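PDB 5J5U: RagB/SusD domain protein from Flavobacterium johnsoniae, which probably binds chitin-derived sugars at the cell surface as a SusD-like protein of a chitin utilization locus. Local coordinates for residues H259-R269 against E297-R308. Sequence-based numbering, arbitrary orientation.
Sequences HFSSLLIDYLR and ELYEGVRPGVFR
With CG beside its backbone N (chi1 -52°), His-259 turns one ring face to Val-302 and its NE2 edge to Arg-308, while the Arg-269 chain, bent at chi3 (56°), brings its guanidinium to the carbonyl of Tyr-299. Between these two ends a single beta bridge, Ser-261 with Val-302, fastens the irregular 297-308 loop of this SusD-like fold to the start of helix 262-270. Val-302 N donates to Phe-260 O at 3.1 Å, in the carbonyl plane, and Ser-262 N returns a bond to Val-302 O from well above that carbonyl's plane. Gly-301 passes so close here that a CB would collide with the backbone at Phe-260, Ser-261 and Ser-262. Ser-261 is the N-cap, its OG taking a weak bond from Leu-264 N and bonding also to the backbone O of Gln-47.

Val-302 CG2 rests over one face of the His-259 imidazole, a CH-pi contact 3.9 Å from the centroid of the His-259 ring. At the ring's edge His-259 NE2 accepts from Arg-308 NE at 3.0 Å, the ring and guanidinium nearly coplanar (25° apart), while His-259 ND1 bonds to Ser-319 O, so both ring nitrogens are engaged, which should hold the ring's rotation. With an alanine in place of His-259, Arg-308 NE would probably lose its acceptor, Ser-319 O its imidazole partner, and a gap would open under Val-302 CG2.

Farther along the helix, Ile-265 packs CB and both its gamma carbons against the backbone of Gly-301. Glu-297 sets its carboxylate against Arg-269 CD and uses the anti lone pair of OE2 to accept from Tyr-299 N. Asp-266 OD1, in a salt bridge with Arg-269, receives a hydrogen bond from a water that accepts from Gly-301 N. Arg-269 NH1 reaches Tyr-299 O at 2.6 Å, the oxygen lying in the guanidinium plane.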
# COMPACT_ATOMS: atom_id res chain seq x y z
N HIS A 259 -17.13 -5.83 2.52
CA HIS A 259 -16.70 -6.85 3.48
C HIS A 259 -15.29 -7.26 3.17
O HIS A 259 -14.80 -7.00 2.06
CB HIS A 259 -17.58 -8.10 3.42
CG HIS A 259 -19.05 -7.85 3.54
ND1 HIS A 259 -19.79 -8.28 4.62
CD2 HIS A 259 -19.92 -7.23 2.70
CE1 HIS A 259 -21.06 -7.94 4.44
NE2 HIS A 259 -21.16 -7.30 3.29
N PHE A 260 -14.63 -7.91 4.12
CA PHE A 260 -13.35 -8.54 3.84
C PHE A 260 -13.57 -9.77 2.98
O PHE A 260 -14.65 -10.38 3.00
CB PHE A 260 -12.59 -8.89 5.14
CG PHE A 260 -12.24 -7.68 5.96
CD1 PHE A 260 -11.56 -6.62 5.40
CD2 PHE A 260 -12.58 -7.61 7.31
CE1 PHE A 260 -11.23 -5.50 6.13
CE2 PHE A 260 -12.24 -6.49 8.06
CZ PHE A 260 -11.57 -5.43 7.47
N SER A 261 -12.59 -10.14 2.18
CA SER A 261 -12.78 -11.28 1.30
C SER A 261 -12.72 -12.60 2.07
O SER A 261 -12.12 -12.67 3.14
CB SER A 261 -11.74 -11.26 0.19
OG SER A 261 -10.48 -11.67 0.68
N SER A 262 -13.32 -13.64 1.51
CA SER A 262 -13.24 -14.97 2.13
C SER A 262 -11.78 -15.43 2.27
O SER A 262 -11.43 -16.13 3.22
CB SER A 262 -14.05 -15.99 1.32
OG SER A 262 -13.60 -16.08 -0.03
N LEU A 263 -10.92 -15.05 1.33
CA LEU A 263 -9.51 -15.42 1.41
C LEU A 263 -8.86 -14.89 2.72
O LEU A 263 -8.19 -15.64 3.46
CB LEU A 263 -8.77 -14.90 0.18
CG LEU A 263 -7.29 -15.25 0.04
CD1 LEU A 263 -7.08 -16.76 -0.20
CD2 LEU A 263 -6.65 -14.41 -1.08
N LEU A 264 -9.06 -13.61 3.00
CA LEU A 264 -8.48 -13.02 4.19
C LEU A 264 -9.12 -13.59 5.46
O LEU A 264 -8.42 -14.03 6.36
CB LEU A 264 -8.62 -11.50 4.17
CG LEU A 264 -8.10 -10.69 5.36
CD1 LEU A 264 -6.62 -10.92 5.50
CD2 LEU A 264 -8.37 -9.22 5.14
N ILE A 265 -10.44 -13.61 5.53
CA ILE A 265 -11.11 -14.08 6.72
C ILE A 265 -10.76 -15.54 7.01
O ILE A 265 -10.38 -15.86 8.12
CB ILE A 265 -12.63 -13.95 6.62
CG1 ILE A 265 -13.02 -12.46 6.52
CG2 ILE A 265 -13.31 -14.61 7.85
CD1 ILE A 265 -12.54 -11.60 7.68
N ASP A 266 -10.87 -16.41 6.01
CA ASP A 266 -10.45 -17.79 6.19
C ASP A 266 -9.00 -17.87 6.66
O ASP A 266 -8.69 -18.70 7.51
CB ASP A 266 -10.58 -18.61 4.90
CG ASP A 266 -12.02 -18.89 4.51
OD1 ASP A 266 -12.95 -18.55 5.27
OD2 ASP A 266 -12.21 -19.49 3.44
N TYR A 267 -8.10 -17.04 6.13
CA TYR A 267 -6.72 -17.16 6.58
C TYR A 267 -6.59 -16.78 8.06
O TYR A 267 -5.90 -17.46 8.81
CB TYR A 267 -5.77 -16.31 5.76
CG TYR A 267 -4.32 -16.55 6.13
CD1 TYR A 267 -3.62 -17.60 5.58
CD2 TYR A 267 -3.66 -15.73 7.05
CE1 TYR A 267 -2.30 -17.84 5.91
CE2 TYR A 267 -2.34 -15.97 7.40
CZ TYR A 267 -1.67 -17.03 6.82
OH TYR A 267 -0.35 -17.30 7.15
N LEU A 268 -7.23 -15.69 8.46
CA LEU A 268 -7.13 -15.20 9.83
C LEU A 268 -7.80 -16.16 10.82
O LEU A 268 -7.29 -16.41 11.92
CB LEU A 268 -7.74 -13.81 9.94
CG LEU A 268 -7.07 -12.68 9.15
CD1 LEU A 268 -7.91 -11.42 9.23
CD2 LEU A 268 -5.64 -12.39 9.65
N ARG A 269 -8.93 -16.72 10.42
CA ARG A 269 -9.69 -17.63 11.25
C ARG A 269 -9.02 -19.02 11.36
O ARG A 269 -8.85 -19.54 12.47
CB ARG A 269 -11.12 -17.78 10.72
CG ARG A 269 -12.06 -18.54 11.64
CD ARG A 269 -13.27 -19.03 10.89
NE ARG A 269 -12.83 -19.83 9.76
CZ ARG A 269 -13.19 -19.62 8.50
NH1 ARG A 269 -14.03 -18.62 8.21
NH2 ARG A 269 -12.72 -20.40 7.54
N GLU A 297 -20.56 -20.98 12.57
CA GLU A 297 -19.40 -20.11 12.40
C GLU A 297 -19.82 -18.66 12.30
O GLU A 297 -20.72 -18.30 11.53
CB GLU A 297 -18.61 -20.50 11.15
CG GLU A 297 -17.42 -19.60 10.89
CD GLU A 297 -16.46 -19.57 12.04
OE1 GLU A 297 -15.94 -20.65 12.39
OE2 GLU A 297 -16.22 -18.48 12.62
N LEU A 298 -19.15 -17.84 13.09
CA LEU A 298 -19.45 -16.41 13.21
C LEU A 298 -18.63 -15.56 12.24
O LEU A 298 -18.98 -14.41 11.97
CB LEU A 298 -19.18 -15.97 14.65
CG LEU A 298 -20.26 -16.28 15.71
CD1 LEU A 298 -19.82 -15.82 17.07
CD2 LEU A 298 -21.57 -15.60 15.35
N TYR A 299 -17.53 -16.13 11.72
CA TYR A 299 -16.60 -15.34 10.91
C TYR A 299 -16.36 -15.94 9.55
O TYR A 299 -15.64 -16.93 9.40
CB TYR A 299 -15.28 -15.15 11.66
CG TYR A 299 -15.50 -14.29 12.88
CD1 TYR A 299 -15.53 -12.90 12.76
CD2 TYR A 299 -15.76 -14.86 14.14
CE1 TYR A 299 -15.77 -12.10 13.85
CE2 TYR A 299 -16.01 -14.05 15.25
CZ TYR A 299 -16.01 -12.68 15.10
OH TYR A 299 -16.24 -11.86 16.17
N GLU A 300 -16.98 -15.31 8.55
CA GLU A 300 -16.80 -15.69 7.16
C GLU A 300 -16.76 -14.44 6.28
O GLU A 300 -17.53 -13.50 6.50
CB GLU A 300 -17.93 -16.63 6.70
CG GLU A 300 -17.88 -18.02 7.34
CD GLU A 300 -19.17 -18.82 7.17
OE1 GLU A 300 -20.19 -18.28 6.68
OE2 GLU A 300 -19.17 -20.01 7.53
N GLY A 301 -15.86 -14.42 5.30
CA GLY A 301 -15.78 -13.31 4.38
C GLY A 301 -16.66 -13.53 3.16
O GLY A 301 -17.32 -14.56 3.04
N VAL A 302 -16.67 -12.56 2.25
CA VAL A 302 -17.43 -12.67 1.02
C VAL A 302 -16.48 -13.14 -0.08
O VAL A 302 -15.41 -12.56 -0.26
CB VAL A 302 -18.09 -11.31 0.59
CG1 VAL A 302 -18.78 -11.46 -0.78
CG2 VAL A 302 -19.09 -10.83 1.65
N ARG A 303 -16.87 -14.19 -0.79
CA ARG A 303 -16.07 -14.71 -1.89
C ARG A 303 -15.85 -13.64 -2.98
O ARG A 303 -16.80 -12.97 -3.41
CB ARG A 303 -16.76 -15.94 -2.51
CG ARG A 303 -16.04 -16.58 -3.70
CD ARG A 303 -15.09 -17.68 -3.26
NE ARG A 303 -14.35 -18.26 -4.38
CZ ARG A 303 -13.70 -19.43 -4.34
NH1 ARG A 303 -13.71 -20.18 -3.23
NH2 ARG A 303 -13.05 -19.86 -5.41
N PRO A 304 -14.59 -13.48 -3.41
CA PRO A 304 -14.27 -12.56 -4.52
C PRO A 304 -15.12 -12.88 -5.76
O PRO A 304 -15.30 -14.04 -6.11
CB PRO A 304 -12.78 -12.81 -4.78
CG PRO A 304 -12.25 -13.34 -3.46
CD PRO A 304 -13.39 -14.16 -2.89
N GLY A 305 -15.66 -11.84 -6.38
CA GLY A 305 -16.51 -12.02 -7.54
C GLY A 305 -17.98 -12.11 -7.16
O GLY A 305 -18.85 -12.15 -8.02
N VAL A 306 -18.25 -12.12 -5.86
CA VAL A 306 -19.62 -12.29 -5.38
C VAL A 306 -20.07 -11.04 -4.64
O VAL A 306 -19.38 -10.56 -3.76
CB VAL A 306 -19.74 -13.54 -4.45
CG1 VAL A 306 -21.12 -13.64 -3.81
CG2 VAL A 306 -19.39 -14.81 -5.22
N PHE A 307 -21.22 -10.49 -5.04
CA PHE A 307 -21.82 -9.34 -4.35
C PHE A 307 -22.38 -9.77 -2.98
O PHE A 307 -22.69 -10.95 -2.79
CB PHE A 307 -22.93 -8.73 -5.21
CG PHE A 307 -22.47 -8.13 -6.52
CD1 PHE A 307 -21.69 -6.97 -6.55
CD2 PHE A 307 -22.85 -8.70 -7.74
CE1 PHE A 307 -21.28 -6.40 -7.75
CE2 PHE A 307 -22.45 -8.14 -8.95
CZ PHE A 307 -21.66 -6.99 -8.95
N ARG A 308 -22.51 -8.83 -2.04
CA ARG A 308 -23.00 -9.15 -0.69
C ARG A 308 -24.45 -9.66 -0.69
O ARG A 308 -24.81 -10.49 0.14
CB ARG A 308 -22.86 -7.94 0.25
CG ARG A 308 -23.78 -6.74 -0.07
CD ARG A 308 -23.32 -5.43 0.61
NE ARG A 308 -23.22 -5.53 2.07
CZ ARG A 308 -24.21 -5.27 2.92
NH1 ARG A 308 -25.39 -4.86 2.47
NH2 ARG A 308 -24.03 -5.41 4.23
O HOH W 1 -15.07 -16.75 4.58